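Local coordinates for variant surface glycoprotein MITat 1.13 (Trypanosoma brucei, PDB 6Z8H) that probably forms, with many identical copies, the dense surface coat through which the parasite evades the immune response of its host, at residues Pro294-Asn306 with Ala310-Ala324. Sequence-based numbering, arbitrary orientation.
Sequences PKFKLMVIKALLN and AEKESDAPADEVNNA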
loop_
_atom_site.group_PDB
_atom_site.type_symbol
_atom_site.label_atom_id
_atom_site.label_comp_id
_atom_site.label_asym_id
_atom_site.label_seq_id
_atom_site.Cartn_x
_atom_site.Cartn_y
_atom_site.Cartn_z
ATOM N N PRO A 294 -2.957 -33.962 -12.858
ATOM C CA PRO A 294 -3.481 -35.337 -12.885
ATOM C C PRO A 294 -4.994 -35.414 -12.990
ATOM O O PRO A 294 -5.517 -36.318 -13.650
ATOM C CB PRO A 294 -2.967 -35.934 -11.564
ATOM C CG PRO A 294 -1.788 -35.116 -11.215
ATOM C CD PRO A 294 -2.092 -33.725 -11.688
ATOM N N LYS A 295 -5.718 -34.490 -12.354
ATOM C CA LYS A 295 -7.177 -34.503 -12.416
ATOM C C LYS A 295 -7.664 -34.271 -13.838
ATOM O O LYS A 295 -8.685 -34.835 -14.241
ATOM C CB LYS A 295 -7.743 -33.445 -11.461
ATOM C CG LYS A 295 -7.423 -33.716 -10.012
ATOM C CD LYS A 295 -7.788 -32.522 -9.128
ATOM C CE LYS A 295 -7.402 -32.751 -7.656
ATOM N NZ LYS A 295 -7.399 -31.472 -6.854
ATOM N N PHE A 296 -6.914 -33.503 -14.634
ATOM C CA PHE A 296 -7.280 -33.300 -16.034
ATOM C C PHE A 296 -7.096 -34.589 -16.821
ATOM O O PHE A 296 -8.001 -35.037 -17.540
ATOM C CB PHE A 296 -6.402 -32.183 -16.621
ATOM C CG PHE A 296 -6.437 -32.103 -18.110
ATOM C CD1 PHE A 296 -7.497 -31.494 -18.751
ATOM C CD2 PHE A 296 -5.390 -32.614 -18.869
ATOM C CE1 PHE A 296 -7.534 -31.408 -20.131
ATOM C CE2 PHE A 296 -5.426 -32.549 -20.250
ATOM C CZ PHE A 296 -6.479 -31.948 -20.884
ATOM N N LYS A 297 -5.933 -35.212 -16.691
ATOM C CA LYS A 297 -5.717 -36.452 -17.424
ATOM C C LYS A 297 -6.724 -37.512 -17.007
ATOM O O LYS A 297 -7.223 -38.270 -17.846
ATOM C CB LYS A 297 -4.299 -36.943 -17.188
ATOM C CG LYS A 297 -3.228 -35.932 -17.574
ATOM C CD LYS A 297 -1.855 -36.422 -17.188
ATOM C CE LYS A 297 -0.885 -35.296 -16.942
ATOM N NZ LYS A 297 0.302 -35.772 -16.177
ATOM N N LEU A 298 -7.010 -37.613 -15.710
ATOM C CA LEU A 298 -7.993 -38.595 -15.257
ATOM C C LEU A 298 -9.392 -38.324 -15.808
ATOM O O LEU A 298 -10.094 -39.258 -16.197
ATOM C CB LEU A 298 -8.014 -38.686 -13.737
ATOM C CG LEU A 298 -9.056 -39.599 -13.109
ATOM C CD1 LEU A 298 -8.822 -41.025 -13.604
ATOM C CD2 LEU A 298 -8.958 -39.503 -11.606
ATOM N N MET A 299 -9.872 -37.087 -15.736
ATOM C CA MET A 299 -11.186 -36.767 -16.285
ATOM C C MET A 299 -11.238 -36.872 -17.807
ATOM O O MET A 299 -12.316 -37.126 -18.349
ATOM C CB MET A 299 -11.681 -35.428 -15.720
ATOM C CG MET A 299 -13.111 -35.073 -16.041
ATOM S SD MET A 299 -14.327 -36.323 -15.579
ATOM C CE MET A 299 -14.318 -36.262 -13.798
ATOM N N VAL A 300 -10.114 -36.724 -18.514
ATOM C CA VAL A 300 -10.118 -37.107 -19.927
ATOM C C VAL A 300 -10.517 -38.571 -20.089
ATOM O O VAL A 300 -11.337 -38.918 -20.950
ATOM C CB VAL A 300 -8.756 -36.814 -20.581
ATOM C CG1 VAL A 300 -8.702 -37.473 -21.934
ATOM C CG2 VAL A 300 -8.541 -35.311 -20.699
ATOM N N ILE A 301 -9.955 -39.449 -19.255
ATOM C CA ILE A 301 -10.294 -40.872 -19.319
ATOM C C ILE A 301 -11.760 -41.084 -18.966
ATOM O O ILE A 301 -12.485 -41.827 -19.636
ATOM C CB ILE A 301 -9.379 -41.659 -18.370
ATOM C CG1 ILE A 301 -7.915 -41.502 -18.788
ATOM C CG2 ILE A 301 -9.785 -43.146 -18.364
ATOM C CD1 ILE A 301 -6.923 -42.133 -17.830
ATOM N N LYS A 302 -12.214 -40.449 -17.890
ATOM C CA LYS A 302 -13.566 -40.697 -17.411
ATOM C C LYS A 302 -14.607 -40.184 -18.397
ATOM O O LYS A 302 -15.618 -40.853 -18.646
ATOM C CB LYS A 302 -13.761 -40.019 -16.043
ATOM C CG LYS A 302 -12.954 -40.648 -14.898
ATOM C CD LYS A 302 -12.728 -39.753 -13.719
ATOM C CE LYS A 302 -13.769 -39.782 -12.731
ATOM N NZ LYS A 302 -14.091 -41.144 -12.199
ATOM N N ALA A 303 -14.396 -38.982 -18.937
ATOM C CA ALA A 303 -15.415 -38.271 -19.695
ATOM C C ALA A 303 -15.255 -38.412 -21.198
ATOM O O ALA A 303 -16.252 -38.330 -21.917
ATOM C CB ALA A 303 -15.398 -36.776 -19.329
ATOM N N LEU A 304 -14.024 -38.576 -21.699
ATOM C CA LEU A 304 -13.783 -38.623 -23.134
ATOM C C LEU A 304 -13.401 -40.000 -23.656
ATOM O O LEU A 304 -13.426 -40.191 -24.874
ATOM C CB LEU A 304 -12.715 -37.601 -23.537
ATOM C CG LEU A 304 -13.145 -36.138 -23.395
ATOM C CD1 LEU A 304 -11.956 -35.175 -23.565
ATOM C CD2 LEU A 304 -14.236 -35.795 -24.393
ATOM N N LEU A 305 -13.046 -40.954 -22.788
ATOM C CA LEU A 305 -12.735 -42.316 -23.214
ATOM C C LEU A 305 -13.739 -43.328 -22.672
ATOM O O LEU A 305 -13.458 -44.532 -22.669
ATOM C CB LEU A 305 -11.322 -42.699 -22.790
ATOM C CG LEU A 305 -10.210 -41.917 -23.472
ATOM C CD1 LEU A 305 -8.844 -42.368 -22.976
ATOM C CD2 LEU A 305 -10.300 -42.066 -24.992
ATOM N N ASN A 306 -14.906 -42.870 -22.213
ATOM C CA ASN A 306 -16.016 -43.763 -21.855
ATOM C C ASN A 306 -15.623 -44.735 -20.739
ATOM O O ASN A 306 -16.041 -45.896 -20.728
ATOM C CB ASN A 306 -16.540 -44.524 -23.086
ATOM C CG ASN A 306 -17.924 -45.158 -22.872
ATOM O OD1 ASN A 306 -18.792 -44.571 -22.217
ATOM N ND2 ASN A 306 -18.135 -46.360 -23.445
ATOM N N ALA A 310 -12.880 -44.927 -13.870
ATOM C CA ALA A 310 -11.434 -44.810 -13.740
ATOM C C ALA A 310 -11.062 -43.854 -12.604
ATOM O O ALA A 310 -11.690 -42.801 -12.399
ATOM C CB ALA A 310 -10.826 -44.299 -15.049
ATOM N N GLU A 311 -10.015 -44.218 -11.857
ATOM C CA GLU A 311 -9.461 -43.324 -10.850
ATOM C C GLU A 311 -7.947 -43.169 -10.921
ATOM O O GLU A 311 -7.372 -42.485 -10.070
ATOM C CB GLU A 311 -9.845 -43.786 -9.444
ATOM C CG GLU A 311 -11.339 -43.740 -9.204
ATOM C CD GLU A 311 -11.884 -42.309 -9.113
ATOM O OE1 GLU A 311 -11.165 -41.390 -8.644
ATOM O OE2 GLU A 311 -13.026 -42.056 -9.540
ATOM N N LYS A 312 -7.287 -43.780 -11.903
ATOM C CA LYS A 312 -5.846 -43.670 -12.072
ATOM C C LYS A 312 -5.510 -43.337 -13.520
ATOM O O LYS A 312 -6.187 -43.763 -14.453
ATOM C CB LYS A 312 -5.138 -44.988 -11.696
ATOM C CG LYS A 312 -5.353 -45.421 -10.251
ATOM C CD LYS A 312 -4.646 -46.718 -9.955
ATOM C CE LYS A 312 -4.803 -47.114 -8.498
ATOM N NZ LYS A 312 -4.378 -48.533 -8.286
ATOM N N GLU A 313 -4.451 -42.552 -13.704
ATOM C CA GLU A 313 -4.069 -42.162 -15.051
ATOM C C GLU A 313 -3.680 -43.352 -15.902
ATOM O O GLU A 313 -3.760 -43.266 -17.126
ATOM C CB GLU A 313 -2.907 -41.176 -15.002
ATOM C CG GLU A 313 -2.490 -40.658 -16.358
ATOM C CD GLU A 313 -1.370 -39.629 -16.278
ATOM O OE1 GLU A 313 -1.268 -38.898 -15.254
ATOM O OE2 GLU A 313 -0.586 -39.537 -17.246
ATOM N N SER A 314 -3.254 -44.446 -15.286
ATOM C CA SER A 314 -2.892 -45.654 -16.013
ATOM C C SER A 314 -4.097 -46.458 -16.487
ATOM O O SER A 314 -3.906 -47.498 -17.133
ATOM C CB SER A 314 -1.996 -46.537 -15.132
ATOM O OG SER A 314 -2.579 -46.768 -13.855
ATOM N N ASP A 315 -5.319 -45.998 -16.220
ATOM C CA ASP A 315 -6.511 -46.780 -16.532
ATOM C C ASP A 315 -6.887 -46.764 -18.008
ATOM O O ASP A 315 -7.794 -47.506 -18.397
ATOM C CB ASP A 315 -7.705 -46.303 -15.693
ATOM C CG ASP A 315 -7.628 -46.789 -14.268
ATOM O OD1 ASP A 315 -6.874 -47.778 -14.035
ATOM O OD2 ASP A 315 -8.326 -46.230 -13.396
ATOM N N ALA A 316 -6.247 -45.934 -18.829
ATOM C CA ALA A 316 -6.377 -46.003 -20.274
ATOM C C ALA A 316 -4.988 -45.893 -20.881
ATOM O O ALA A 316 -4.098 -45.296 -20.277
ATOM C CB ALA A 316 -7.261 -44.888 -20.840
ATOM N N PRO A 317 -4.756 -46.507 -22.043
ATOM C CA PRO A 317 -3.447 -46.354 -22.691
ATOM C C PRO A 317 -3.142 -44.892 -22.990
ATOM O O PRO A 317 -4.018 -44.124 -23.396
ATOM C CB PRO A 317 -3.579 -47.192 -23.974
ATOM C CG PRO A 317 -5.075 -47.315 -24.198
ATOM C CD PRO A 317 -5.692 -47.321 -22.837
ATOM N N ALA A 318 -1.875 -44.515 -22.776
ATOM C CA ALA A 318 -1.460 -43.127 -22.942
ATOM C C ALA A 318 -1.728 -42.610 -24.348
ATOM O O ALA A 318 -2.013 -41.422 -24.527
ATOM C CB ALA A 318 0.021 -42.997 -22.599
ATOM N N ASP A 319 -1.576 -43.462 -25.328
ATOM C CA ASP A 319 -1.933 -43.066 -26.690
ATOM C C ASP A 319 -3.390 -42.639 -26.697
ATOM O O ASP A 319 -3.614 -41.650 -27.244
ATOM C CB ASP A 319 -1.701 -44.190 -27.688
ATOM C CG ASP A 319 -0.314 -44.141 -28.268
ATOM O OD1 ASP A 319 -0.054 -44.956 -29.162
ATOM O OD2 ASP A 319 0.469 -43.286 -27.819
ATOM N N GLU A 320 -4.351 -43.425 -26.229
ATOM C CA GLU A 320 -5.765 -43.085 -26.310
ATOM C C GLU A 320 -6.039 -41.777 -25.588
ATOM O O GLU A 320 -6.827 -40.963 -26.063
ATOM C CB GLU A 320 -6.635 -44.212 -25.747
ATOM C CG GLU A 320 -6.807 -45.399 -26.685
ATOM C CD GLU A 320 -7.751 -45.099 -27.843
ATOM O OE1 GLU A 320 -8.958 -44.869 -27.595
ATOM O OE2 GLU A 320 -7.278 -45.094 -29.006
ATOM N N VAL A 321 -5.370 -41.555 -24.457
ATOM C CA VAL A 321 -5.498 -40.288 -23.735
ATOM C C VAL A 321 -5.030 -39.130 -24.606
ATOM O O VAL A 321 -5.688 -38.091 -24.698
ATOM C CB VAL A 321 -4.720 -40.347 -22.408
ATOM C CG1 VAL A 321 -4.669 -38.980 -21.748
ATOM C CG2 VAL A 321 -5.345 -41.379 -21.483
ATOM N N ASN A 322 -3.887 -39.289 -25.273
ATOM C CA ASN A 322 -3.391 -38.195 -26.099
ATOM C C ASN A 322 -4.305 -37.935 -27.289
ATOM O O ASN A 322 -4.528 -36.778 -27.661
ATOM C CB ASN A 322 -1.977 -38.508 -26.567
ATOM C CG ASN A 322 -0.952 -38.301 -25.476
ATOM O OD1 ASN A 322 -0.967 -37.281 -24.781
ATOM N ND2 ASN A 322 -0.048 -39.267 -25.318
ATOM N N ASN A 323 -4.827 -38.992 -27.917
ATOM C CA ASN A 323 -5.757 -38.794 -29.025
ATOM C C ASN A 323 -7.035 -38.102 -28.563
ATOM O O ASN A 323 -7.612 -37.294 -29.298
ATOM C CB ASN A 323 -6.047 -40.130 -29.701
ATOM C CG ASN A 323 -4.913 -40.564 -30.581
ATOM O OD1 ASN A 323 -4.923 -40.309 -31.782
ATOM N ND2 ASN A 323 -3.907 -41.198 -29.986
ATOM N N ALA A 324 -7.519 -38.445 -27.371
ATOM C CA ALA A 324 -8.693 -37.761 -26.831
ATOM C C ALA A 324 -8.414 -36.279 -26.566
ATOM O O ALA A 324 -9.230 -35.415 -26.906
ATOM C CB ALA A 324 -9.143 -38.448 -25.544
#
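Two bends in the chain of Lys302, at chi3 (87°) and chi4 (55°), curl its ammonium back onto the loop, while a bend at chi2 of Glu311 brings the carboxylate to meet it. NZ of Lys302 donates to Ala310 O at 2.9 Å, from a little out of the carbonyl plane, and to Glu311 OE2 at 3.0 Å, reaching that oxygen from above the carboxylate plane in a salt bridge. Pro308 O also accepts from this amine, so three oxygens grip it, and Arg377 of the second subunit gives Glu311 OE2 another cationic partner. Asp315 OD2 ties the loop together, accepting from the backbone N atoms of both Glu311 and Lys312. Along the helix, Leu298 CD1 lies 3.5 Å from Glu311 C. Ile301 fills the angle between loop and helix with both arms: CG2 rests on the methyls of Ala310 and Ala316, while along the other arm CG1 meets Val321 CG2 at 3.7 Å and CD1 ends against Glu313 O. Leu305 lies along the first two turns of the second helix, CD1 on Ala316 CB (3.7 Å), just ahead of it, and CD2 on Ala324 CB, which Val300 CG1 also touches. At the exposed margin the extended Lys297 lies across the Glu313 carboxylate, a long salt bridge with NZ 3.6 Å from OE1. Helices 294-304 and 318-324 cross almost perpendicularly, at 87°, their axes 9.8 Å apart: a near-orthogonal pair joined by a loop that packs back on the first, apolar side chains between, set through Phe296 and Met299 onto the long helix 78-129 of the elongated A-type VSG N-terminal domain.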